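Local coordinates for iron aquisition yersiniabactin synthesis enzyme, YbtT (Escherichia coli, PDB 6BA9), which acts as a low-specificity type II thioesterase that maintains production of the metallophore yersiniabactin in pathogenic enterobacteria, probably by hydrolysing thioesters, at residues His119-His124 and Arg210-His215; Ser62-Ala67 and Ala96-Arg101; Leu17-Phe22 and Leu43-Trp48. The protein carries 1 engineered substitution. All blocks are in the same frame, centred on the assembly; numbering follows the deposited sequence.

Interaction 1. Residues His119-His124 and Arg210-His215; sequences HAPHLH and RQWLSH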
loop_
_atom_site.group_PDB
_atom_site.type_symbol
_atom_site.label_atom_id
_atom_site.label_comp_id
_atom_site.label_asym_id
_atom_site.label_seq_id
_atom_site.Cartn_x
_atom_site.Cartn_y
_atom_site.Cartn_z
ATOM N N HIS A 119 1.584 -10.541 -1.159
ATOM C CA HIS A 119 1.453 -11.652 -2.089
ATOM C C HIS A 119 0.758 -11.199 -3.373
ATOM O O HIS A 119 -0.015 -10.231 -3.402
ATOM C CB HIS A 119 0.636 -12.777 -1.455
ATOM C CG HIS A 119 -0.741 -12.351 -1.089
ATOM N ND1 HIS A 119 -1.010 -11.622 0.050
ATOM C CD2 HIS A 119 -1.919 -12.496 -1.734
ATOM C CE1 HIS A 119 -2.300 -11.343 0.090
ATOM N NE2 HIS A 119 -2.879 -11.869 -0.973
ATOM N N ALA A 120 1.012 -11.933 -4.450
ATOM C CA ALA A 120 0.464 -11.588 -5.753
ATOM C C ALA A 120 -1.044 -11.866 -5.830
ATOM O O ALA A 120 -1.579 -12.654 -5.034
ATOM C CB ALA A 120 1.181 -12.402 -6.810
ATOM N N PRO A 121 -1.753 -11.239 -6.788
ATOM C CA PRO A 121 -3.230 -11.330 -6.795
ATOM C C PRO A 121 -3.813 -12.699 -7.127
ATOM O O PRO A 121 -5.007 -12.889 -6.864
ATOM C CB PRO A 121 -3.655 -10.274 -7.824
ATOM C CG PRO A 121 -2.506 -9.307 -7.866
ATOM C CD PRO A 121 -1.287 -10.166 -7.684
ATOM N N HIS A 122 -3.041 -13.646 -7.660
ATOM C CA HIS A 122 -3.551 -15.001 -7.837
ATOM C C HIS A 122 -3.269 -15.894 -6.641
ATOM O O HIS A 122 -3.583 -17.096 -6.686
ATOM C CB HIS A 122 -2.981 -15.634 -9.114
ATOM C CG HIS A 122 -1.500 -15.802 -9.090
ATOM N ND1 HIS A 122 -0.631 -14.740 -9.232
ATOM C CD2 HIS A 122 -0.724 -16.907 -8.960
ATOM C CE1 HIS A 122 0.612 -15.181 -9.186
ATOM N NE2 HIS A 122 0.583 -16.493 -9.007
ATOM N N LEU A 123 -2.692 -15.349 -5.579
ATOM C CA LEU A 123 -2.383 -16.076 -4.364
ATOM C C LEU A 123 -3.229 -15.562 -3.203
ATOM O O LEU A 123 -3.965 -14.579 -3.324
ATOM C CB LEU A 123 -0.896 -15.941 -4.041
ATOM C CG LEU A 123 0.095 -16.368 -5.131
ATOM C CD1 LEU A 123 1.507 -16.116 -4.701
ATOM C CD2 LEU A 123 -0.090 -17.844 -5.483
ATOM N N HIS A 124 -3.134 -16.261 -2.077
ATOM C CA HIS A 124 -3.698 -15.810 -0.812
ATOM C C HIS A 124 -2.578 -15.623 0.202
ATOM O O HIS A 124 -1.550 -16.303 0.155
ATOM C CB HIS A 124 -4.694 -16.839 -0.251
ATOM C CG HIS A 124 -5.815 -17.178 -1.183
ATOM N ND1 HIS A 124 -7.004 -16.483 -1.204
ATOM C CD2 HIS A 124 -5.942 -18.168 -2.098
ATOM C CE1 HIS A 124 -7.806 -17.015 -2.113
ATOM N NE2 HIS A 124 -7.188 -18.042 -2.665
ATOM N N ARG A 210 5.504 -11.163 -10.658
ATOM C CA ARG A 210 6.026 -11.091 -12.012
ATOM C C ARG A 210 5.051 -11.669 -13.026
ATOM O O ARG A 210 5.188 -11.377 -14.217
ATOM C CB ARG A 210 7.398 -11.769 -12.096
ATOM C CG ARG A 210 8.489 -11.040 -11.300
ATOM C CD ARG A 210 9.890 -11.651 -11.480
ATOM N NE ARG A 210 9.919 -13.020 -10.987
ATOM C CZ ARG A 210 9.830 -14.114 -11.740
ATOM N NH1 ARG A 210 9.742 -14.005 -13.054
ATOM N NH2 ARG A 210 9.827 -15.302 -11.153
ATOM N N GLN A 211 4.052 -12.431 -12.590
ATOM C CA GLN A 211 3.023 -12.923 -13.499
ATOM C C GLN A 211 2.155 -11.796 -14.037
ATOM O O GLN A 211 1.512 -11.957 -15.085
ATOM C CB GLN A 211 2.116 -13.932 -12.791
ATOM C CG GLN A 211 2.798 -15.202 -12.276
ATOM C CD GLN A 211 3.093 -16.170 -13.379
ATOM O OE1 GLN A 211 2.451 -16.140 -14.425
ATOM N NE2 GLN A 211 4.062 -17.038 -13.155
ATOM N N TRP A 212 2.136 -10.650 -13.352
ATOM C CA TRP A 212 1.186 -9.569 -13.608
ATOM C C TRP A 212 1.826 -8.320 -14.202
ATOM O O TRP A 212 1.113 -7.354 -14.514
ATOM C CB TRP A 212 0.510 -9.197 -12.273
ATOM C CG TRP A 212 -0.310 -10.278 -11.695
ATOM C CD1 TRP A 212 0.116 -11.314 -10.918
ATOM C CD2 TRP A 212 -1.718 -10.456 -11.859
ATOM N NE1 TRP A 212 -0.948 -12.118 -10.579
ATOM C CE2 TRP A 212 -2.082 -11.615 -11.156
ATOM C CE3 TRP A 212 -2.709 -9.742 -12.542
ATOM C CZ2 TRP A 212 -3.389 -12.066 -11.098
ATOM C CZ3 TRP A 212 -3.999 -10.197 -12.484
ATOM C CH2 TRP A 212 -4.334 -11.348 -11.770
ATOM N N LEU A 213 3.148 -8.292 -14.362
ATOM C CA LEU A 213 3.898 -7.066 -14.604
ATOM C C LEU A 213 4.901 -7.308 -15.721
ATOM O O LEU A 213 5.790 -8.156 -15.587
ATOM C CB LEU A 213 4.615 -6.645 -13.316
ATOM C CG LEU A 213 3.728 -6.398 -12.096
ATOM C CD1 LEU A 213 4.588 -6.224 -10.834
ATOM C CD2 LEU A 213 2.850 -5.177 -12.323
ATOM N N SER A 214 4.763 -6.571 -16.824
ATOM C CA SER A 214 5.648 -6.766 -17.982
ATOM C C SER A 214 7.044 -6.189 -17.806
ATOM O O SER A 214 7.992 -6.659 -18.466
ATOM C CB SER A 214 5.005 -6.143 -19.216
ATOM O OG SER A 214 3.801 -6.824 -19.484
ATOM N N HIS A 215 7.221 -5.177 -16.964
ATOM C CA HIS A 215 8.482 -4.446 -16.836
ATOM C C HIS A 215 8.748 -4.313 -15.346
ATOM O O HIS A 215 8.272 -3.366 -14.703
ATOM C CB HIS A 215 8.416 -3.096 -17.534
ATOM C CG HIS A 215 8.136 -3.217 -18.997
ATOM N ND1 HIS A 215 6.980 -2.741 -19.577
ATOM C CD2 HIS A 215 8.842 -3.808 -19.987
ATOM C CE1 HIS A 215 6.992 -3.026 -20.869
ATOM N NE2 HIS A 215 8.109 -3.672 -21.141
#
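Ala120 makes the first, light touch: its CB lies obliquely to the indole of Trp212, 4.3 Å from NE1. More important is its carbonyl, since Ala120 O receives Leu123 N at 3.0 Å and closes a type I turn that presents Pro121 and His122 to the opposite loop. Pro121, the second residue of that turn, lays its ring over one face of Trp212. CD sits 3.7 Å from the centroid of the five-membered ring and 19° off its normal, a CH-pi contact. CB of the same proline reaches further along the indole, 3.7 Å from Trp212 CZ2, so both rings of the tryptophan are touched on this face. The rim of the indole belongs to His122. Its chi1 of 63° puts CG between the backbone N and the carbonyl carbon, the crowded position; the ring beyond it turns ND1 to the indole N-H. Trp212 NE1 donates to His122 ND1 at 3.0 Å, nearly straight at 167°; the acceptor lies in the indole plane, while the donor is somewhat tilted from the imidazole plane. The two rings thus meet rim to rim. Because ND1 is used as acceptor, a neutral ring would probably carry its proton on NE2. On the imidazole's CE1 side, the aliphatic part of Gln211 arrives, with CG 3.8 Å from His122 CE1. Tyr177 ties the site together, its ring meeting that of Trp212 and its backbone bonded to that of Pro121. What results is a type I turn with proline at its second position, packed on a tryptophan and joining two loops of an alpha/beta-hydrolase fold: the one that leaves strand 112-116 and the one that leads into the last strand, 216-222.

Interaction 2. Residues Ser62-Ala67 and Ala96-Arg101; sequences SITQLA and AFETCR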
loop_
_atom_site.group_PDB
_atom_site.type_symbol
_atom_site.label_atom_id
_atom_site.label_comp_id
_atom_site.label_asym_id
_atom_site.label_seq_id
_atom_site.Cartn_x
_atom_site.Cartn_y
_atom_site.Cartn_z
ATOM N N SER A 62 -13.832 -3.454 -0.472
ATOM C CA SER A 62 -13.366 -3.878 -1.791
ATOM C C SER A 62 -12.115 -3.100 -2.191
ATOM O O SER A 62 -12.121 -1.865 -2.205
ATOM C CB SER A 62 -14.483 -3.606 -2.811
ATOM O OG SER A 62 -13.993 -3.590 -4.124
ATOM N N ILE A 63 -11.069 -3.835 -2.564
ATOM C CA ILE A 63 -9.846 -3.250 -3.105
ATOM C C ILE A 63 -10.141 -2.461 -4.380
ATOM O O ILE A 63 -9.628 -1.356 -4.581
ATOM C CB ILE A 63 -8.794 -4.356 -3.352
ATOM C CG1 ILE A 63 -8.376 -5.033 -2.041
ATOM C CG2 ILE A 63 -7.588 -3.802 -4.132
ATOM C CD1 ILE A 63 -7.783 -4.067 -0.978
ATOM N N THR A 64 -10.929 -3.034 -5.288
ATOM C CA THR A 64 -11.162 -2.359 -6.562
ATOM C C THR A 64 -11.984 -1.082 -6.372
ATOM O O THR A 64 -11.790 -0.111 -7.111
ATOM C CB THR A 64 -11.775 -3.323 -7.598
ATOM O OG1 THR A 64 -12.934 -3.952 -7.052
ATOM C CG2 THR A 64 -10.791 -4.392 -8.022
ATOM N N GLN A 65 -12.892 -1.056 -5.393
ATOM C CA GLN A 65 -13.632 0.179 -5.089
ATOM C C GLN A 65 -12.689 1.269 -4.578
ATOM O O GLN A 65 -12.778 2.434 -4.983
ATOM C CB GLN A 65 -14.724 -0.067 -4.053
ATOM C CG GLN A 65 -15.943 -0.768 -4.558
ATOM C CD GLN A 65 -16.918 -1.069 -3.441
ATOM O OE1 GLN A 65 -16.808 -0.520 -2.330
ATOM N NE2 GLN A 65 -17.880 -1.950 -3.717
ATOM N N LEU A 66 -11.789 0.914 -3.664
ATOM C CA LEU A 66 -10.796 1.875 -3.195
ATOM C C LEU A 66 -9.950 2.407 -4.348
ATOM O O LEU A 66 -9.671 3.614 -4.426
ATOM C CB LEU A 66 -9.902 1.214 -2.145
ATOM C CG LEU A 66 -10.560 0.957 -0.787
ATOM C CD1 LEU A 66 -9.722 -0.030 0.029
ATOM C CD2 LEU A 66 -10.731 2.254 -0.017
ATOM N N ALA A 67 -9.530 1.512 -5.247
ATOM C CA ALA A 67 -8.702 1.896 -6.389
ATOM C C ALA A 67 -9.445 2.818 -7.340
ATOM O O ALA A 67 -8.848 3.733 -7.916
ATOM C CB ALA A 67 -8.276 0.636 -7.134
ATOM N N ALA A 96 -2.670 -0.012 -4.881
ATOM C CA ALA A 96 -1.768 0.690 -5.787
ATOM C C ALA A 96 -1.750 0.019 -7.151
ATOM O O ALA A 96 -1.797 0.703 -8.178
ATOM C CB ALA A 96 -0.357 0.724 -5.198
ATOM N N PHE A 97 -1.689 -1.312 -7.178
ATOM C CA PHE A 97 -1.732 -2.055 -8.432
ATOM C C PHE A 97 -3.019 -1.782 -9.201
ATOM O O PHE A 97 -2.985 -1.450 -10.398
ATOM C CB PHE A 97 -1.595 -3.546 -8.119
ATOM C CG PHE A 97 -1.819 -4.447 -9.301
ATOM C CD1 PHE A 97 -0.954 -4.433 -10.374
ATOM C CD2 PHE A 97 -2.876 -5.316 -9.318
ATOM C CE1 PHE A 97 -1.158 -5.303 -11.454
ATOM C CE2 PHE A 97 -3.081 -6.177 -10.386
ATOM C CZ PHE A 97 -2.224 -6.160 -11.447
ATOM N N GLU A 98 -4.174 -1.908 -8.534
ATOM C CA GLU A 98 -5.449 -1.706 -9.224
ATOM C C GLU A 98 -5.636 -0.252 -9.650
ATOM O O GLU A 98 -6.225 0.017 -10.707
ATOM C CB GLU A 98 -6.608 -2.218 -8.358
ATOM C CG GLU A 98 -6.648 -3.733 -8.157
ATOM C CD GLU A 98 -7.023 -4.502 -9.400
ATOM O OE1 GLU A 98 -7.568 -3.895 -10.355
ATOM O OE2 GLU A 98 -6.747 -5.721 -9.420
ATOM N N THR A 99 -5.117 0.692 -8.871
ATOM C CA THR A 99 -5.129 2.095 -9.271
ATOM C C THR A 99 -4.273 2.309 -10.507
ATOM O O THR A 99 -4.684 2.999 -11.455
ATOM C CB THR A 99 -4.629 2.963 -8.112
ATOM O OG1 THR A 99 -5.481 2.788 -6.971
ATOM C CG2 THR A 99 -4.639 4.446 -8.479
ATOM N N CYS A 100 -3.087 1.711 -10.517
ATOM C CA CYS A 100 -2.193 1.829 -11.654
ATOM C C CYS A 100 -2.830 1.235 -12.894
ATOM O O CYS A 100 -2.700 1.799 -13.991
ATOM C CB CYS A 100 -0.866 1.138 -11.329
ATOM S SG CYS A 100 0.486 1.548 -12.475
ATOM N N ARG A 101 -3.549 0.126 -12.738
ATOM C CA ARG A 101 -4.266 -0.495 -13.854
ATOM C C ARG A 101 -5.232 0.500 -14.484
ATOM O O ARG A 101 -5.244 0.685 -15.708
ATOM C CB ARG A 101 -4.992 -1.738 -13.356
ATOM C CG ARG A 101 -5.811 -2.520 -14.370
ATOM C CD ARG A 101 -6.009 -4.004 -13.921
ATOM N NE ARG A 101 -7.257 -4.533 -14.459
ATOM C CZ ARG A 101 -8.218 -5.134 -13.756
ATOM N NH1 ARG A 101 -8.097 -5.336 -12.450
ATOM N NH2 ARG A 101 -9.316 -5.557 -14.381
#
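Ala67 and Glu98 meet at their first side-chain carbons, Ala67 CB lying 3.5 Å from Glu98 CB. Beside them Thr99 OG1 rests 3.4 Å from Ala67 CA, and the alpha carbons of Ala67 and Thr99 come within 4.6 Å. The small alanine lets helix 63-67 approach helix 96-101 to 8.4 Å between axes, at a crossing angle of -54°. One turn earlier, Ile63 CG2 touches Glu98 CG at 4.1 Å, crossing that side chain at about a right angle. Thr64 runs alongside Glu98 in the same direction. Mostly the aliphatic stem of Glu98 faces the first helix, with the Thr64 methyl, CG2, also reaching its carboxylate.

What fixes the glutamate comes from the second shell. The chain bends at chi2 (-70°), and Arg101, one turn on, forms a salt bridge with it, NH1 to Glu98 OE1 at 2.6 Å, although as a hydrogen bond this is weakly angled. OE2 is hydrogen-bonded to the hydroxyls of both Tyr175 and Tyr177. Thr99 OG1, for its part, bonds back to Val95 O within its own helix, which satisfies the hydroxyl that lies against the alanine. At the start of the other helix, Ser62 is the N-cap, its OG accepting from Gln65 N at 3.0 Å.

Across the interface itself the chemistry is van der Waals packing. The buried carboxylate finds its polar partners, an arginine and two tyrosines, outside helix 63-77, and that setting would probably favour the ionised form.

Interaction 3. Residues Leu17-Phe22 and Leu43-Trp48; sequences LVMCPF and LSLVTW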
loop_
_atom_site.group_PDB
_atom_site.type_symbol
_atom_site.label_atom_id
_atom_site.label_comp_id
_atom_site.label_asym_id
_atom_site.label_seq_id
_atom_site.Cartn_x
_atom_site.Cartn_y
_atom_site.Cartn_z
ATOM N N LEU A 17 5.119 11.022 -5.261
ATOM C CA LEU A 17 4.970 9.646 -4.797
ATOM C C LEU A 17 3.737 9.567 -3.899
ATOM O O LEU A 17 3.606 10.338 -2.945
ATOM C CB LEU A 17 6.233 9.221 -4.039
ATOM C CG LEU A 17 6.269 7.871 -3.339
ATOM C CD1 LEU A 17 6.123 6.727 -4.306
ATOM C CD2 LEU A 17 7.577 7.734 -2.565
ATOM N N VAL A 18 2.816 8.660 -4.233
ATOM C CA VAL A 18 1.563 8.448 -3.514
ATOM C C VAL A 18 1.602 7.060 -2.888
ATOM O O VAL A 18 1.742 6.053 -3.600
ATOM C CB VAL A 18 0.369 8.596 -4.465
ATOM C CG1 VAL A 18 -0.956 8.258 -3.761
ATOM C CG2 VAL A 18 0.305 10.007 -5.021
ATOM N N MET A 19 1.498 7.008 -1.562
ATOM C CA MET A 19 1.641 5.774 -0.809
ATOM C C MET A 19 0.300 5.279 -0.296
ATOM O O MET A 19 -0.389 6.000 0.436
ATOM C CB MET A 19 2.570 5.988 0.388
ATOM C CG MET A 19 2.721 4.775 1.281
ATOM S SD MET A 19 3.654 3.469 0.487
ATOM C CE MET A 19 3.620 2.246 1.777
ATOM N N CYS A 20 -0.014 4.015 -0.571
ATOM C CA CYS A 20 -1.197 3.325 -0.067
ATOM C C CYS A 20 -0.825 2.507 1.167
ATOM O O CYS A 20 0.119 1.692 1.113
ATOM C CB CYS A 20 -1.743 2.396 -1.150
ATOM S SG CYS A 20 -2.368 3.293 -2.590
ATOM N N PRO A 21 -1.527 2.674 2.283
ATOM C CA PRO A 21 -1.126 2.016 3.528
ATOM C C PRO A 21 -1.603 0.565 3.619
ATOM O O PRO A 21 -2.409 0.072 2.824
ATOM C CB PRO A 21 -1.800 2.889 4.585
ATOM C CG PRO A 21 -3.049 3.334 3.934
ATOM C CD PRO A 21 -2.634 3.617 2.500
ATOM N N PHE A 22 -1.079 -0.125 4.630
ATOM C CA PHE A 22 -1.488 -1.476 4.969
ATOM C C PHE A 22 -2.860 -1.471 5.663
ATOM O O PHE A 22 -3.412 -0.423 6.034
ATOM C CB PHE A 22 -0.417 -2.131 5.850
ATOM C CG PHE A 22 0.061 -1.251 6.978
ATOM C CD1 PHE A 22 1.237 -0.530 6.859
ATOM C CD2 PHE A 22 -0.689 -1.125 8.140
ATOM C CE1 PHE A 22 1.676 0.300 7.900
ATOM C CE2 PHE A 22 -0.253 -0.297 9.178
ATOM C CZ PHE A 22 0.919 0.406 9.049
ATOM N N LEU A 43 5.412 13.770 -1.449
ATOM C CA LEU A 43 4.940 12.506 -0.902
ATOM C C LEU A 43 3.569 12.721 -0.283
ATOM O O LEU A 43 3.393 13.607 0.563
ATOM C CB LEU A 43 5.867 11.981 0.185
ATOM C CG LEU A 43 5.422 10.727 0.945
ATOM C CD1 LEU A 43 5.306 9.500 0.034
ATOM C CD2 LEU A 43 6.400 10.416 2.073
ATOM N N SER A 44 2.605 11.911 -0.703
ATOM C CA SER A 44 1.272 11.927 -0.121
ATOM C C SER A 44 0.902 10.530 0.341
ATOM O O SER A 44 1.372 9.532 -0.218
ATOM C CB SER A 44 0.246 12.434 -1.112
ATOM O OG SER A 44 0.550 13.761 -1.552
ATOM N N LEU A 45 0.047 10.476 1.364
ATOM C CA LEU A 45 -0.460 9.238 1.938
ATOM C C LEU A 45 -1.954 9.144 1.654
ATOM O O LEU A 45 -2.695 10.127 1.818
ATOM C CB LEU A 45 -0.234 9.226 3.461
ATOM C CG LEU A 45 -0.680 7.968 4.205
ATOM C CD1 LEU A 45 0.182 6.774 3.863
ATOM C CD2 LEU A 45 -0.667 8.236 5.720
ATOM N N VAL A 46 -2.394 7.967 1.241
ATOM C CA VAL A 46 -3.806 7.702 0.959
ATOM C C VAL A 46 -4.500 7.292 2.257
ATOM O O VAL A 46 -4.001 6.433 2.989
ATOM C CB VAL A 46 -3.946 6.602 -0.103
ATOM C CG1 VAL A 46 -5.411 6.347 -0.424
ATOM C CG2 VAL A 46 -3.204 6.979 -1.367
ATOM N N THR A 47 -5.653 7.899 2.535
ATOM C CA THR A 47 -6.485 7.553 3.686
ATOM C C THR A 47 -7.607 6.625 3.245
ATOM O O THR A 47 -8.360 6.967 2.328
ATOM C CB THR A 47 -7.138 8.814 4.252
ATOM O OG1 THR A 47 -6.155 9.822 4.493
ATOM C CG2 THR A 47 -7.887 8.514 5.526
ATOM N N TRP A 48 -7.741 5.483 3.903
ATOM C CA TRP A 48 -8.898 4.633 3.666
ATOM C C TRP A 48 -10.139 5.248 4.323
ATOM O O TRP A 48 -10.078 5.693 5.479
ATOM C CB TRP A 48 -8.675 3.242 4.242
ATOM C CG TRP A 48 -7.501 2.427 3.721
ATOM C CD1 TRP A 48 -6.812 1.502 4.439
ATOM C CD2 TRP A 48 -6.912 2.433 2.398
ATOM N NE1 TRP A 48 -5.837 0.918 3.663
ATOM C CE2 TRP A 48 -5.865 1.476 2.418
ATOM C CE3 TRP A 48 -7.147 3.144 1.219
ATOM C CZ2 TRP A 48 -5.067 1.211 1.316
ATOM C CZ3 TRP A 48 -6.341 2.874 0.114
ATOM C CH2 TRP A 48 -5.312 1.907 0.184
#
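Trp48 NE1 is buried here with no hydrogen-bonding partner in the model, although the carbonyl oxygens of Pro21 and Phe22 both lie 3.6 Å from it. The indole's chief neighbour is Pro21: the two side chains reach toward each other tip to tip, with Pro21 CG over one face, 3.9 Å from the centroid of the five-membered ring. This CH-pi contact forms just beyond the point where the two strands end. The six-membered ring of the indole also meets Cys20, Trp48 CH2 lying 3.8 Å from Cys20 CB; the sulfur is an oblique, longer neighbour of the ring.

Before that point the strands pair in parallel. Leu17 O takes Ser44 N, Ser44 O takes Met19 N, and Met19 O takes Val46 N, each at 2.9 Å, so the bonds zigzag between the chains. On the face of Leu17, Met19, Leu43 and Leu45, the side chains of Leu17 and Leu43 lie side by side, Leu43 CD1 against Leu17 CG at 3.9 Å, followed by Leu45 CD1 on Met19 CG. On the face of Val18 and Ser44, Val18 CG1 meets Val46 CG2 at 3.5 Å, while Ser44 OG is bonded to His16.

Strands 16-20 and 42-46 belong to one beta-alpha-beta unit with helix 31-34, inside the central sheet. Strand 84-89 continues the sheet beyond 16-20, and the antiparallel strand 3-7 lies beyond 42-46. Helix 63-77 packs on Cys20 and Val46 through Leu70 and on Trp48 through Leu66, whereas Phe30 touches Pro21 and Leu45.

The three contacts run outward from the sheet. Interactions 3 and 2 are buried in the core. Interaction 3, its centre about 7 Å from the centre of the chain, combines parallel-strand backbone bonds with apolar packing. Interaction 2 joins two helices by van der Waals contact, the glutamate's charge being met outside helix 63-77; it touches interaction 3 where Ala96 N packs on Cys20 SG. Interaction 1, about 15 Å out between centres, joins loops through one side-chain hydrogen bond and a proline-tryptophan face; it is largely buried, with Gln211 exposed at its edge. Phe97 bridges it to interaction 2, whereas interactions 1 and 3 do not touch. Both tryptophans carry a proline on one face, yet only Trp212 has its N-H satisfied.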